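Local coordinates for SMI1/KNR4 family protein (Pseudomonas syringae pv. tomato, PDB 2PAG) that is of unknown cellular function but binds calcium ions and belongs to the SMI1/KNR4 (SUKH) superfamily, at residues A[29-32]-A[37-40]; A[43-48]-A[130-135]; A[106-111]-A[117-122]. All coordinates share one frame; numbering follows the deposited sequence.

Contact 1 of 3, residues A[29-32]-A[37-40]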
# COMPACT_ATOMS: atom_id res chain seq x y z
N GLU A 29 -5.61 14.47 -3.13
CA GLU A 29 -6.79 14.52 -2.26
C GLU A 29 -6.60 13.66 -1.02
O GLU A 29 -6.93 14.07 0.10
CB GLU A 29 -8.04 14.04 -3.00
CG GLU A 29 -8.54 14.97 -4.09
CD GLU A 29 -9.92 14.57 -4.59
OE1 GLU A 29 -10.10 13.40 -4.99
OE2 GLU A 29 -10.83 15.43 -4.58
N ILE A 30 -6.09 12.44 -1.21
CA ILE A 30 -5.86 11.53 -0.09
C ILE A 30 -4.83 12.11 0.88
O ILE A 30 -5.02 12.07 2.10
CB ILE A 30 -5.35 10.16 -0.59
CG1 ILE A 30 -6.41 9.50 -1.46
CG2 ILE A 30 -4.98 9.28 0.60
CD1 ILE A 30 -7.70 9.14 -0.73
N GLU A 31 -3.74 12.66 0.34
CA GLU A 31 -2.70 13.24 1.19
C GLU A 31 -3.30 14.34 2.06
O GLU A 31 -3.07 14.38 3.27
CB GLU A 31 -1.59 13.85 0.34
CG GLU A 31 -0.77 12.84 -0.43
CD GLU A 31 0.40 13.47 -1.15
OE1 GLU A 31 0.16 14.31 -2.05
OE2 GLU A 31 1.56 13.13 -0.82
N GLU A 32 -4.07 15.22 1.44
CA GLU A 32 -4.68 16.32 2.18
C GLU A 32 -5.65 15.83 3.24
O GLU A 32 -5.70 16.38 4.34
CB GLU A 32 -5.38 17.27 1.20
CG GLU A 32 -4.44 17.80 0.14
CD GLU A 32 -5.12 18.76 -0.82
OE1 GLU A 32 -6.23 18.43 -1.29
OE2 GLU A 32 -4.54 19.82 -1.11
N ASN A 37 2.26 13.51 3.79
CA ASN A 37 2.87 13.52 2.48
C ASN A 37 3.20 12.06 2.19
O ASN A 37 3.90 11.42 2.97
CB ASN A 37 4.15 14.36 2.50
CG ASN A 37 4.69 14.64 1.11
OD1 ASN A 37 5.15 13.74 0.41
ND2 ASN A 37 4.61 15.90 0.69
N ILE A 38 2.67 11.52 1.10
CA ILE A 38 2.94 10.13 0.74
C ILE A 38 4.32 10.09 0.08
O ILE A 38 4.57 10.83 -0.87
CB ILE A 38 1.89 9.58 -0.24
CG1 ILE A 38 0.51 9.59 0.41
CG2 ILE A 38 2.27 8.15 -0.67
CD1 ILE A 38 -0.62 9.26 -0.53
N PRO A 39 5.23 9.23 0.59
CA PRO A 39 6.58 9.13 0.02
C PRO A 39 6.50 8.92 -1.50
O PRO A 39 5.60 8.24 -1.98
CB PRO A 39 7.16 7.91 0.75
CG PRO A 39 6.50 7.98 2.08
CD PRO A 39 5.06 8.29 1.70
N PHE A 40 7.45 9.51 -2.23
CA PHE A 40 7.46 9.41 -3.69
C PHE A 40 7.31 8.01 -4.27
O PHE A 40 6.43 7.79 -5.10
CB PHE A 40 8.74 10.02 -4.29
CG PHE A 40 8.77 9.98 -5.81
CD1 PHE A 40 8.21 11.01 -6.56
CD2 PHE A 40 9.26 8.86 -6.48
CE1 PHE A 40 8.12 10.92 -7.95
CE2 PHE A 40 9.18 8.76 -7.87
CZ PHE A 40 8.61 9.80 -8.60
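Glu31 reaches from its helix to the chain that follows, and its carboxylate meets the backbone of Ile38 while its CG methylene meets the side chain of the same residue. The bond is short and fairly straight: Ile38 N gives its hydrogen to Glu31 OE2 at 2.7 Å, with an angle of 159° at the hydrogen, and the oxygen receives it through its anti lone pair, the one turned away from OE1. An extended chain beyond CG (chi2 -175°) carries the carboxylate far enough across the gap to do this. Nearer the helix the two side chains cross at a slant, Glu31 CG lying 3.6 Å from Ile38 CD1. One glutamate thus works twice, its CG lying against the isoleucine and its charged end holding the amide of that residue. Glu31 OE2 also comes within 3.6 Å of Asn37 CA, beside the peptide it grips. Ile30, the preceding residue, packs on Val62, Tyr70 and Leu71. Pro39 follows at the N-cap position of helix 40-49, which makes the whole a helix-loop-helix connection in which a glutamate of helix 24-34 holds the linker just before the second helix starts.

Contact 2 of 3, residues A[43-48]-A[130-135]; sequences KEFLLT and DVWLES
Trp132 O is gripped twice by the last residue of the chain: Ser135 OG donates to it at 2.7 Å, in the carbonyl plane, and Ser135 N donates at 3.1 Å. The backbone bond closes a type I beta turn from Trp132 to Ser135, which ends the chain after helix 124-132, and the hydroxyl doubles the hold on the same oxygen. Ser135 OG is also hydrogen-bonded to Ser56 N, so the C-terminal turn is also tied to a loop.

Trp132 itself points into the core of this alpha+beta protein, built of helices and one antiparallel sheet, where helix 40-49 presents Phe45. Both side chains have CG anti to the backbone N (chi1 169° in Phe45, -168° in Trp132), and this sends the two rings into the gap between backbones whose nearest CA atoms, those of Phe45 and Trp132, are 12.4 Å apart. The rings meet rim to rim, with centroids 5.9 Å apart and planes at 52°; neither lies over the face of the other, so this is not a stack. The indole is also held at its polar end, where Trp132 NE1 donates to Tyr54 O, and Leu8, Val52 and Pro59 pack against it. Phe45 rests in turn on Val124, at the start of helix 124-132, the helix that carries Trp132.

One turn along from Phe45, the hydroxyl of Thr48 donates to Glu44 O at 2.8 Å, within its own helix, while Glu44 OE1 bonds to the indole of Trp125 and so makes a second link to helix 124-132. The aromatic pair itself is joined by the outer corners of its rings, the nearest atoms being Phe45 CZ and Trp132 CZ3 at 3.6 Å.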
# COMPACT_ATOMS: atom_id res chain seq x y z
N LYS A 43 3.97 6.67 -3.71
CA LYS A 43 3.02 7.33 -4.60
C LYS A 43 3.11 6.71 -6.00
O LYS A 43 2.10 6.53 -6.67
CB LYS A 43 3.35 8.82 -4.67
CG LYS A 43 2.33 9.66 -5.39
CD LYS A 43 2.42 11.12 -4.96
CE LYS A 43 3.82 11.69 -5.19
NZ LYS A 43 3.93 13.10 -4.75
N GLU A 44 4.33 6.38 -6.42
CA GLU A 44 4.56 5.76 -7.72
C GLU A 44 3.86 4.41 -7.76
O GLU A 44 3.23 4.05 -8.76
CB GLU A 44 6.06 5.60 -7.94
CG GLU A 44 6.45 5.02 -9.27
CD GLU A 44 7.94 5.03 -9.44
OE1 GLU A 44 8.63 4.39 -8.62
OE2 GLU A 44 8.43 5.67 -10.40
N PHE A 45 3.96 3.66 -6.67
CA PHE A 45 3.31 2.36 -6.56
C PHE A 45 1.79 2.55 -6.73
O PHE A 45 1.14 1.87 -7.53
CB PHE A 45 3.64 1.77 -5.19
CG PHE A 45 2.84 0.55 -4.82
CD1 PHE A 45 3.33 -0.72 -5.10
CD2 PHE A 45 1.63 0.68 -4.16
CE1 PHE A 45 2.63 -1.86 -4.71
CE2 PHE A 45 0.91 -0.46 -3.76
CZ PHE A 45 1.41 -1.73 -4.04
N LEU A 46 1.22 3.48 -5.98
CA LEU A 46 -0.21 3.72 -6.08
C LEU A 46 -0.65 4.14 -7.48
O LEU A 46 -1.72 3.74 -7.96
CB LEU A 46 -0.62 4.79 -5.07
CG LEU A 46 -0.47 4.39 -3.60
CD1 LEU A 46 -0.78 5.58 -2.71
CD2 LEU A 46 -1.41 3.22 -3.28
N LEU A 47 0.17 4.93 -8.16
CA LEU A 47 -0.17 5.41 -9.50
C LEU A 47 0.06 4.40 -10.62
O LEU A 47 -0.42 4.61 -11.73
CB LEU A 47 0.62 6.69 -9.81
CG LEU A 47 0.29 7.92 -8.97
CD1 LEU A 47 1.40 8.96 -9.09
CD2 LEU A 47 -1.05 8.50 -9.43
N THR A 48 0.77 3.32 -10.32
CA THR A 48 1.08 2.33 -11.35
C THR A 48 0.54 0.91 -11.17
O THR A 48 0.32 0.21 -12.16
CB THR A 48 2.60 2.22 -11.54
OG1 THR A 48 3.21 1.74 -10.33
CG2 THR A 48 3.18 3.56 -11.86
N ASP A 130 9.42 -8.88 -3.40
CA ASP A 130 9.77 -9.93 -2.46
C ASP A 130 8.69 -10.41 -1.50
O ASP A 130 8.83 -11.46 -0.88
CB ASP A 130 11.02 -9.50 -1.69
CG ASP A 130 12.17 -9.11 -2.62
OD1 ASP A 130 12.26 -9.68 -3.73
OD2 ASP A 130 12.99 -8.25 -2.24
N VAL A 131 7.60 -9.66 -1.39
CA VAL A 131 6.51 -10.07 -0.50
C VAL A 131 5.19 -10.29 -1.24
O VAL A 131 4.63 -11.38 -1.22
CB VAL A 131 6.28 -9.05 0.63
CG1 VAL A 131 5.11 -9.48 1.50
CG2 VAL A 131 7.55 -8.92 1.48
N TRP A 132 4.70 -9.25 -1.91
CA TRP A 132 3.43 -9.38 -2.62
C TRP A 132 3.48 -10.43 -3.73
O TRP A 132 2.65 -11.34 -3.77
CB TRP A 132 3.01 -8.01 -3.18
CG TRP A 132 1.59 -7.96 -3.69
CD1 TRP A 132 0.61 -8.90 -3.50
CD2 TRP A 132 0.98 -6.90 -4.44
NE1 TRP A 132 -0.56 -8.49 -4.09
CE2 TRP A 132 -0.36 -7.26 -4.68
CE3 TRP A 132 1.45 -5.67 -4.93
CZ2 TRP A 132 -1.25 -6.44 -5.39
CZ3 TRP A 132 0.57 -4.86 -5.64
CH2 TRP A 132 -0.76 -5.25 -5.86
N LEU A 133 4.47 -10.33 -4.62
CA LEU A 133 4.60 -11.27 -5.73
C LEU A 133 5.01 -12.67 -5.28
O LEU A 133 5.01 -13.61 -6.08
CB LEU A 133 5.60 -10.73 -6.75
CG LEU A 133 5.03 -9.67 -7.69
CD1 LEU A 133 6.16 -8.99 -8.47
CD2 LEU A 133 4.05 -10.33 -8.65
N GLU A 134 5.38 -12.80 -4.01
CA GLU A 134 5.77 -14.10 -3.47
C GLU A 134 4.64 -14.72 -2.64
O GLU A 134 4.82 -15.77 -2.04
CB GLU A 134 7.02 -13.96 -2.60
CG GLU A 134 8.30 -13.74 -3.38
CD GLU A 134 8.58 -14.85 -4.38
OE1 GLU A 134 8.45 -16.03 -4.01
OE2 GLU A 134 8.93 -14.54 -5.54
N SER A 135 3.49 -14.05 -2.61
CA SER A 135 2.35 -14.56 -1.85
C SER A 135 1.51 -15.53 -2.69
O SER A 135 0.66 -16.22 -2.09
CB SER A 135 1.47 -13.40 -1.35
OG SER A 135 0.78 -12.75 -2.41
OXT SER A 135 1.71 -15.57 -3.93

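Contact 3 of 3, residues A[106-111]-A[117-122]; sequences VLLWSA and TEESWE
Val106 and Trp121 satisfy each other's backbones completely, as a hydrogen-bonded antiparallel pair does. Val106 N donates to Trp121 O at 3.0 Å, almost straight at 171°, and Trp121 N donates in return to Val106 O at 2.9 Å. Toward the other end of strand 106-109, Leu108 O takes the amide of Thr117 at 2.9 Å. Thr117 OG1 adds a weak second bond to that carbonyl and weakly accepts the amide of Glu119, helping to span the corner at Glu118. With chi1 at 68°, OG1 sits between the backbone N and carbonyl carbon of Thr117, which brings it near both partners.

The side chains fill in around these bonds. The indole of Trp121 brings its edge to Val106 O, with CE3 at 3.4 Å; CE3 also lies 4.0 Å from Val106 CG1, and the rim comes more loosely to Leu108 CB. Leu108 and Glu119 run side by side in the same direction, Leu108 CD2 being 3.5 Å from Glu119 OE2. On the reverse face of the sheet Leu107 CD2 touches Ser120 CB at 3.7 Å; Leu107 also packs on Glu101, one of the residues that bind calcium.

Strand 119-121, only weakly bonded, is one of the two outermost strands of a four-stranded antiparallel sheet, and strand 106-109 bonds on its other side to strand 96-100 through Leu107 with Cys99 and Trp109 with Tyr97. Helix 124-132 packs on the face bearing Val106 and Trp121, where Trp121 meets Trp127 edge-to-face.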
# COMPACT_ATOMS: atom_id res chain seq x y z
N VAL A 106 10.04 0.19 4.09
CA VAL A 106 8.81 -0.54 4.43
C VAL A 106 9.11 -1.37 5.67
O VAL A 106 10.12 -2.08 5.72
CB VAL A 106 8.36 -1.48 3.30
CG1 VAL A 106 7.09 -2.21 3.73
CG2 VAL A 106 8.10 -0.68 2.03
N LEU A 107 8.24 -1.28 6.66
CA LEU A 107 8.42 -2.01 7.90
C LEU A 107 7.20 -2.86 8.16
O LEU A 107 6.16 -2.69 7.53
CB LEU A 107 8.57 -1.04 9.08
CG LEU A 107 9.56 0.11 8.97
CD1 LEU A 107 9.46 1.00 10.20
CD2 LEU A 107 10.97 -0.44 8.84
N LEU A 108 7.32 -3.79 9.09
CA LEU A 108 6.20 -4.63 9.45
C LEU A 108 5.89 -4.32 10.91
O LEU A 108 6.75 -4.47 11.77
CB LEU A 108 6.54 -6.11 9.28
CG LEU A 108 5.44 -7.07 9.73
CD1 LEU A 108 4.16 -6.84 8.92
CD2 LEU A 108 5.95 -8.49 9.57
N TRP A 109 4.67 -3.87 11.17
CA TRP A 109 4.27 -3.56 12.54
C TRP A 109 3.42 -4.70 13.06
O TRP A 109 2.38 -5.03 12.48
CB TRP A 109 3.46 -2.26 12.56
CG TRP A 109 3.10 -1.79 13.94
CD1 TRP A 109 3.85 -1.00 14.76
CD2 TRP A 109 1.89 -2.08 14.65
NE1 TRP A 109 3.18 -0.77 15.94
CE2 TRP A 109 1.97 -1.42 15.89
CE3 TRP A 109 0.75 -2.83 14.34
CZ2 TRP A 109 0.94 -1.49 16.84
CZ3 TRP A 109 -0.28 -2.89 15.29
CH2 TRP A 109 -0.17 -2.23 16.52
N SER A 110 3.87 -5.31 14.16
CA SER A 110 3.16 -6.43 14.77
C SER A 110 2.19 -5.96 15.85
O SER A 110 2.57 -5.21 16.74
CB SER A 110 4.17 -7.40 15.39
OG SER A 110 3.51 -8.40 16.14
N ALA A 111 0.94 -6.42 15.76
CA ALA A 111 -0.10 -6.06 16.73
C ALA A 111 0.32 -6.44 18.15
O ALA A 111 0.86 -7.52 18.38
CB ALA A 111 -1.41 -6.75 16.37
N THR A 117 8.68 -5.02 13.84
CA THR A 117 9.55 -6.18 13.93
C THR A 117 10.97 -5.84 13.48
O THR A 117 11.32 -4.66 13.30
CB THR A 117 9.03 -7.34 13.06
OG1 THR A 117 9.14 -6.98 11.67
CG2 THR A 117 7.58 -7.64 13.39
N GLU A 118 11.79 -6.86 13.28
CA GLU A 118 13.17 -6.65 12.86
C GLU A 118 13.34 -6.68 11.34
O GLU A 118 14.38 -6.29 10.83
CB GLU A 118 14.07 -7.71 13.51
CG GLU A 118 14.01 -9.12 12.90
CD GLU A 118 12.61 -9.72 12.88
OE1 GLU A 118 11.89 -9.58 13.89
OE2 GLU A 118 12.25 -10.35 11.86
N GLU A 119 12.31 -7.13 10.63
CA GLU A 119 12.37 -7.22 9.17
C GLU A 119 11.87 -5.98 8.45
O GLU A 119 10.86 -5.38 8.84
CB GLU A 119 11.60 -8.45 8.70
CG GLU A 119 10.14 -8.47 9.10
CD GLU A 119 9.51 -9.83 8.87
OE1 GLU A 119 9.64 -10.36 7.74
OE2 GLU A 119 8.88 -10.37 9.80
N SER A 120 12.57 -5.59 7.39
CA SER A 120 12.20 -4.43 6.60
C SER A 120 12.63 -4.57 5.15
O SER A 120 13.43 -5.45 4.81
CB SER A 120 12.82 -3.16 7.19
OG SER A 120 14.23 -3.18 7.11
N TRP A 121 12.10 -3.70 4.30
CA TRP A 121 12.41 -3.70 2.87
C TRP A 121 12.87 -2.31 2.47
O TRP A 121 12.30 -1.31 2.92
CB TRP A 121 11.16 -4.12 2.09
CG TRP A 121 10.74 -5.52 2.41
CD1 TRP A 121 11.06 -6.65 1.71
CD2 TRP A 121 10.02 -5.95 3.57
NE1 TRP A 121 10.58 -7.76 2.37
CE2 TRP A 121 9.94 -7.36 3.51
CE3 TRP A 121 9.43 -5.28 4.65
CZ2 TRP A 121 9.29 -8.12 4.50
CZ3 TRP A 121 8.78 -6.04 5.63
CH2 TRP A 121 8.72 -7.44 5.55
N GLU A 122 13.89 -2.24 1.63
CA GLU A 122 14.46 -0.96 1.21
C GLU A 122 13.51 0.01 0.53
O GLU A 122 13.71 1.22 0.59
CB GLU A 122 15.66 -1.19 0.28
CG GLU A 122 16.88 -1.83 0.94
CD GLU A 122 16.62 -3.23 1.43
OE1 GLU A 122 15.87 -3.98 0.77
OE2 GLU A 122 17.19 -3.60 2.49

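From the N terminus, contact 1 comes first and closes a short loop between helix 24-34 and the start of helix 40-49. Contact 2 opens only after it has closed, and spans more than eighty residues to bring helix 40-49 against the C-terminal end of the chain. Contact 3 is nested within that long loop, where it pairs strand 106-109 with the edge strand 119-121; no loops cross. Ile38 of contact 1 packs on Lys43 and Leu46 of contact 2, and Trp121 of contact 3 touches Val131 of contact 2. Contact 2 therefore stands between the helical N-terminal part and the antiparallel sheet, whose 101-105 loop binds calcium, while contacts 1 and 3 do not touch.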